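Local structure of uncharacterized protein (Acinetobacter baumannii, 5D66) at residues 140-145 / 154-159. The protein is of unknown function but folds as an ankyrin repeat domain, an architecture that in many proteins mediates binding to partner proteins. Numbering follows the deposited sequence. Where two conformers were deposited one is given.
Sequences LEAIIL and QIVALL
In V156 a first torsion of 169° sets CG1 anti to the backbone N and turns CG2 to the side of that N, from where it reaches across to A142 and I143. I155 has the same staggering, but its chi1 of -76° is measured to the CG1 arm beside the N; here CG2, anti to the N, meets the facing helix. Both methyls converge on one small residue. The CB of A142 lies 3.9 Å from CG2 of I155 and 4.2 Å from CG2 of V156, so that the alanine methyl touches both branched side chains. I143 adds a flank, its CG1 passing 4.2 Å from CG2 of V156, with the two side chains crossing at about a right angle. No hydrogen bond spans the interface, so the buried contact is wholly apolar. The CA atoms of A142 and V156 stand 6.8 Å apart, and the axes of 140-144 and 154-159 approach to 9.7 Å. On one side I155 continues onto A110 and V115, on the other I143 reaches H179, extending the core along the stack. The two helical segments, nearly antiparallel at 159° and packed through an alanine, are consistent with the antiparallel helix packing of the ankyrin fold.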
ATOM      1  N   LEU A 140      11.556   6.157   7.771  1.00  4.69           N
ATOM      2  CA  LEU A 140      12.663   5.271   8.125  1.00  5.28           C
ATOM      3  C   LEU A 140      12.887   4.244   7.050  1.00  5.42           C
ATOM      4  O   LEU A 140      14.041   3.981   6.659  1.00  5.97           O
ATOM      5  CB  LEU A 140      12.468   4.648   9.489  1.00  5.33           C
ATOM      6  CG  LEU A 140      12.701   5.581  10.662  1.00  6.28           C
ATOM      7  CD1 LEU A 140      12.069   5.066  11.932  1.00  6.77           C
ATOM      8  CD2 LEU A 140      14.187   5.779  10.912  1.00  7.11           C
ATOM      9  N   GLU A 141      11.829   3.588   6.579  1.00  5.13           N
ATOM     10  CA  GLU A 141      12.040   2.593   5.508  1.00  6.06           C
ATOM     11  C   GLU A 141      12.585   3.201   4.235  1.00  5.56           C
ATOM     12  O   GLU A 141      13.417   2.575   3.581  1.00  6.18           O
ATOM     13  CB  GLU A 141      10.766   1.803   5.234  1.00  6.11           C
ATOM     14  CG  GLU A 141      10.359   0.912   6.399  1.00  6.49           C
ATOM     15  CD  GLU A 141       9.619  -0.372   6.018  1.00  8.45           C
ATOM     16  OE1 GLU A 141       9.577  -0.718   4.883  1.00 12.67           O
ATOM     17  OE2 GLU A 141       9.110  -1.055   6.917  1.00 10.35           O
ATOM     18  N   ALA A 142      12.115   4.376   3.849  1.00  5.76           N
ATOM     19  CA  ALA A 142      12.639   4.976   2.633  1.00  5.78           C
ATOM     20  C   ALA A 142      14.143   5.219   2.716  1.00  5.88           C
ATOM     21  O   ALA A 142      14.864   5.099   1.719  1.00  8.02           O
ATOM     22  CB  ALA A 142      11.926   6.272   2.366  1.00  5.92           C
ATOM     23  N   ILE A 143      14.659   5.472   3.932  1.00  5.31           N
ATOM     24  CA  ILE A 143      16.077   5.729   4.131  1.00  5.48           C
ATOM     25  C   ILE A 143      16.823   4.410   4.235  1.00  6.04           C
ATOM     26  O   ILE A 143      17.821   4.224   3.495  1.00  7.22           O
ATOM     27  CB  ILE A 143      16.287   6.582   5.397  1.00  5.11           C
ATOM     28  CG1 ILE A 143      15.650   7.986   5.228  1.00  5.64           C
ATOM     29  CG2 ILE A 143      17.790   6.736   5.699  1.00  6.44           C
ATOM     30  CD1 ILE A 143      15.543   8.780   6.421  1.00  7.05           C
ATOM     31  N   ILE A 144      16.397   3.549   5.142  1.00  6.08           N
ATOM     32  CA  ILE A 144      17.133   2.309   5.436  1.00  6.04           C
ATOM     33  C   ILE A 144      17.093   1.304   4.297  1.00  6.20           C
ATOM     34  O   ILE A 144      18.077   0.628   4.034  1.00  7.32           O
ATOM     35  CB  ILE A 144      16.519   1.669   6.706  1.00  6.56           C
ATOM     36  CG1 ILE A 144      16.754   2.577   7.928  1.00  7.72           C
ATOM     37  CG2 ILE A 144      17.067   0.287   6.938  1.00  7.34           C
ATOM     38  CD1 ILE A 144      15.960   2.206   9.171  1.00  7.97           C
ATOM     39  N   LEU A 145      15.948   1.197   3.629  1.00  5.85           N
ATOM     40  CA  LEU A 145      15.723   0.191   2.605  1.00  6.00           C
ATOM     41  C   LEU A 145      15.798   0.717   1.172  1.00  6.57           C
ATOM     42  O   LEU A 145      15.693  -0.051   0.223  1.00  7.82           O
ATOM     43  CB  LEU A 145      14.427  -0.579   2.904  1.00  6.76           C
ATOM     44  CG  LEU A 145      14.436  -1.287   4.232  1.00  8.80           C
ATOM     45  CD1 LEU A 145      13.049  -1.855   4.515  1.00 10.25           C
ATOM     46  CD2 LEU A 145      15.508  -2.398   4.317  1.00  9.74           C
ATOM     47  N   GLN A 154      12.951  11.705  -3.526  0.70  5.56           N
ATOM     48  CA  GLN A 154      11.642  12.310  -3.851  0.70  5.59           C
ATOM     49  C   GLN A 154      10.628  11.893  -2.769  0.70  5.30           C
ATOM     50  O   GLN A 154       9.853  12.733  -2.292  0.70  5.55           O
ATOM     51  CB  GLN A 154      11.188  11.881  -5.241  0.70  5.77           C
ATOM     52  CG  GLN A 154      12.069  12.488  -6.289  0.70  6.53           C
ATOM     53  CD  GLN A 154      11.987  11.809  -7.647  0.70  7.09           C
ATOM     54  OE1 GLN A 154      11.146  10.937  -7.861  0.70 10.19           O
ATOM     55  NE2 GLN A 154      12.812  12.251  -8.576  0.70  9.61           N
ATOM     56  N   ILE A 155      10.671  10.636  -2.341  1.00  5.07           N
ATOM     57  CA  ILE A 155       9.744  10.126  -1.314  1.00  4.80           C
ATOM     58  C   ILE A 155      10.036  10.770   0.026  1.00  4.83           C
ATOM     59  O   ILE A 155       9.107  11.154   0.756  1.00  4.92           O
ATOM     60  CB  ILE A 155       9.820   8.608  -1.274  1.00  5.40           C
ATOM     61  CG1 ILE A 155       9.061   8.034  -2.482  1.00  5.45           C
ATOM     62  CG2 ILE A 155       9.299   8.035   0.033  1.00  5.04           C
ATOM     63  CD1 ILE A 155       9.385   6.651  -2.850  1.00  6.52           C
ATOM     64  N   VAL A 156      11.318  10.857   0.425  1.00  4.93           N
ATOM     65  CA  VAL A 156      11.670  11.620   1.636  1.00  4.96           C
ATOM     66  C   VAL A 156      11.092  13.035   1.593  1.00  4.58           C
ATOM     67  O   VAL A 156      10.503  13.526   2.561  1.00  5.28           O
ATOM     68  CB  VAL A 156      13.153  11.564   1.905  1.00  5.47           C
ATOM     69  CG1 VAL A 156      13.571  12.565   2.988  1.00  5.84           C
ATOM     70  CG2 VAL A 156      13.592  10.149   2.282  1.00  5.73           C
ATOM     71  N   ALA A 157      11.339  13.726   0.465  1.00  4.66           N
ATOM     72  CA  ALA A 157      10.852  15.079   0.345  1.00  5.05           C
ATOM     73  C   ALA A 157       9.342  15.165   0.494  1.00  4.87           C
ATOM     74  O   ALA A 157       8.819  16.077   1.125  1.00  5.91           O
ATOM     75  CB  ALA A 157      11.352  15.715  -0.910  1.00  5.96           C
ATOM     76  N   LEU A 158       8.633  14.237  -0.146  1.00  4.91           N
ATOM     77  CA  LEU A 158       7.152  14.216  -0.067  1.00  4.92           C
ATOM     78  C   LEU A 158       6.696  14.016   1.346  1.00  4.66           C
ATOM     79  O   LEU A 158       5.790  14.706   1.836  1.00  5.57           O
ATOM     80  CB  LEU A 158       6.554  13.079  -0.921  1.00  5.39           C
ATOM     81  CG  LEU A 158       6.607  13.261  -2.436  1.00  6.27           C
ATOM     82  CD1 LEU A 158       6.061  11.990  -3.108  1.00  7.41           C
ATOM     83  CD2 LEU A 158       5.827  14.423  -2.881  1.00 10.35           C
ATOM     84  N   LEU A 159       7.281  13.070   2.029  1.00  4.25           N
ATOM     85  CA  LEU A 159       6.881  12.745   3.436  1.00  4.69           C
ATOM     86  C   LEU A 159       7.096  13.944   4.343  1.00  4.32           C
ATOM     87  O   LEU A 159       6.280  14.296   5.162  1.00  5.26           O
ATOM     88  CB  LEU A 159       7.620  11.533   3.973  1.00  5.04           C
ATOM     89  CG  LEU A 159       7.167  10.205   3.298  1.00  4.92           C
ATOM     90  CD1 LEU A 159       8.237   9.125   3.600  1.00  5.02           C
ATOM     91  CD2 LEU A 159       5.829   9.715   3.813  1.00  6.42           C
TER